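Local coordinates for putative adenylate cyclase (PDB 2ACA), which is of uncertain function but, as a CYTH-domain protein resembling class IV adenylate cyclases, may convert ATP to cyclic AMP, at residues F25-V29 and Q162-S166. Residues are numbered along the deposited sequence; the frame is centred on the assembly and turned at random.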
loop_
_atom_site.group_PDB
_atom_site.type_symbol
_atom_site.label_atom_id
_atom_site.label_comp_id
_atom_site.label_asym_id
_atom_site.label_seq_id
_atom_site.Cartn_x
_atom_site.Cartn_y
_atom_site.Cartn_z
ATOM N N PHE A 25 -12.518 6.177 32.797
ATOM C CA PHE A 25 -12.900 5.562 31.539
ATOM C C PHE A 25 -12.259 4.184 31.504
ATOM O O PHE A 25 -12.906 3.197 31.161
ATOM C CB PHE A 25 -12.401 6.415 30.358
ATOM C CG PHE A 25 -12.619 5.783 29.005
ATOM C CD1 PHE A 25 -11.797 4.750 28.561
ATOM C CD2 PHE A 25 -13.657 6.214 28.178
ATOM C CE1 PHE A 25 -12.003 4.154 27.317
ATOM C CE2 PHE A 25 -13.872 5.623 26.930
ATOM C CZ PHE A 25 -13.040 4.588 26.501
ATOM N N LEU A 26 -10.983 4.129 31.874
ATOM C CA LEU A 26 -10.236 2.879 31.885
ATOM C C LEU A 26 -10.900 1.874 32.828
ATOM O O LEU A 26 -11.132 0.724 32.450
ATOM C CB LEU A 26 -8.787 3.140 32.318
ATOM C CG LEU A 26 -7.658 2.322 31.670
ATOM C CD1 LEU A 26 -7.813 0.847 32.011
ATOM C CD2 LEU A 26 -7.669 2.535 30.161
ATOM N N ASN A 27 -11.205 2.316 34.049
ATOM C CA ASN A 27 -11.860 1.462 35.043
ATOM C C ASN A 27 -13.126 0.871 34.433
ATOM O O ASN A 27 -13.448 -0.297 34.648
ATOM C CB ASN A 27 -12.252 2.261 36.297
ATOM C CG ASN A 27 -11.052 2.816 37.047
ATOM O OD1 ASN A 27 -10.067 2.115 37.276
ATOM N ND2 ASN A 27 -11.141 4.080 37.450
HETATM N N MSE A 28 -13.837 1.697 33.669
HETATM C CA MSE A 28 -15.072 1.276 33.025
HETATM C C MSE A 28 -14.851 0.102 32.075
HETATM O O MSE A 28 -15.485 -0.940 32.230
HETATM C CB MSE A 28 -15.704 2.450 32.272
HETATM C CG MSE A 28 -15.948 3.685 33.135
HETATM SE SE MSE A 28 -16.942 3.339 34.759
HETATM C CE MSE A 28 -15.513 3.499 36.046
ATOM N N VAL A 29 -13.956 0.261 31.098
ATOM C CA VAL A 29 -13.679 -0.823 30.151
ATOM C C VAL A 29 -12.976 -1.946 30.900
ATOM O O VAL A 29 -13.060 -3.117 30.526
ATOM C CB VAL A 29 -12.778 -0.361 28.967
ATOM C CG1 VAL A 29 -11.401 0.049 29.472
ATOM C CG2 VAL A 29 -12.653 -1.484 27.940
ATOM N N GLN A 162 -22.543 3.501 27.998
ATOM C CA GLN A 162 -21.989 2.610 29.009
ATOM C C GLN A 162 -20.800 3.260 29.717
ATOM O O GLN A 162 -20.544 2.989 30.894
ATOM C CB GLN A 162 -21.565 1.281 28.376
ATOM C CG GLN A 162 -22.728 0.462 27.819
ATOM C CD GLN A 162 -22.315 -0.931 27.360
ATOM O OE1 GLN A 162 -21.738 -1.702 28.128
ATOM N NE2 GLN A 162 -22.617 -1.262 26.106
ATOM N N PHE A 163 -20.079 4.122 29.003
ATOM C CA PHE A 163 -18.926 4.806 29.585
ATOM C C PHE A 163 -19.320 6.117 30.239
ATOM O O PHE A 163 -18.461 6.896 30.677
ATOM C CB PHE A 163 -17.850 5.052 28.522
ATOM C CG PHE A 163 -17.118 3.815 28.119
ATOM C CD1 PHE A 163 -17.731 2.862 27.315
ATOM C CD2 PHE A 163 -15.838 3.569 28.594
ATOM C CE1 PHE A 163 -17.081 1.676 26.989
ATOM C CE2 PHE A 163 -15.174 2.381 28.275
ATOM C CZ PHE A 163 -15.799 1.433 27.471
ATOM N N HIS A 164 -20.627 6.355 30.306
ATOM C CA HIS A 164 -21.154 7.558 30.925
ATOM C C HIS A 164 -20.773 8.800 30.123
ATOM O O HIS A 164 -20.284 9.787 30.673
ATOM C CB HIS A 164 -20.636 7.663 32.366
ATOM C CG HIS A 164 -20.714 6.373 33.127
ATOM N ND1 HIS A 164 -21.906 5.735 33.394
ATOM C CD2 HIS A 164 -19.743 5.585 33.646
ATOM C CE1 HIS A 164 -21.666 4.608 34.041
ATOM N NE2 HIS A 164 -20.361 4.494 34.207
ATOM N N LEU A 165 -20.992 8.733 28.814
ATOM C CA LEU A 165 -20.697 9.844 27.916
ATOM C C LEU A 165 -21.983 10.322 27.256
ATOM O O LEU A 165 -22.642 9.571 26.535
ATOM C CB LEU A 165 -19.686 9.417 26.845
ATOM C CG LEU A 165 -18.201 9.643 27.153
ATOM C CD1 LEU A 165 -17.861 9.144 28.536
ATOM C CD2 LEU A 165 -17.360 8.921 26.120
ATOM N N SER A 166 -22.332 11.578 27.509
ATOM C CA SER A 166 -23.544 12.167 26.958
ATOM C C SER A 166 -23.263 12.953 25.682
ATOM O O SER A 166 -22.112 13.263 25.370
ATOM C CB SER A 166 -24.199 13.081 28.003
ATOM O OG SER A 166 -23.271 14.021 28.522
#
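Phe-163 lays one side of its ring, the CD2-CE2 bond, over a face of the Phe-25 ring in an offset stack. The ring centroids are 4.4 Å apart and the planes diverge by 29°, so the rings are splayed rather than strictly parallel. They come closest where Phe-163 CD2 lies 3.3 Å from Phe-25 CE2, displaced from the middle of the Phe-25 ring toward its rim. The first torsion of Phe-25 accounts for this reach: with chi1 at 174°, CG stands opposite the backbone N, and the end of the ring approaches Phe-163 although the bond from CA to CB does not aim at Phe-163. The same CD2-CE2 side of Phe-163 also meets the first side-chain carbons of Met-28 and Val-29. Met-28 CB packs obliquely at 3.8 Å from Phe-163 CD2, and Val-29 CB abuts the ring edge, close to its plane, 3.7 Å from Phe-163 CE2. Phe-163 thus fits against three helix side chains, which agrees with its having the largest buried area of the contact.

Beyond its CB, Met-28, a selenomethionine, bends away from Phe-163. Its SE lies 3.7 Å from His-164 NE2; the line from SE to the ring centroid runs 86° off the ring normal, so the approach is in the plane, at the edge, the selenium counterpart of a Met-aromatic contact. The Met-28 side chain is poorly ordered, so this part of the contact is less certain. The carbonyl O of Gln-162 lies over the centre of one His-164 face.

The contact is mainly apolar packing between helix 22-30 and the loop that follows helix 152-162. Phe-139 of strand 134-143 meets Phe-163 edge-to-face and also touches Phe-25, while Ile-125 of strand 123-130 touches both rings, joining the stacked pair to the antiparallel sheet of the CYTH fold.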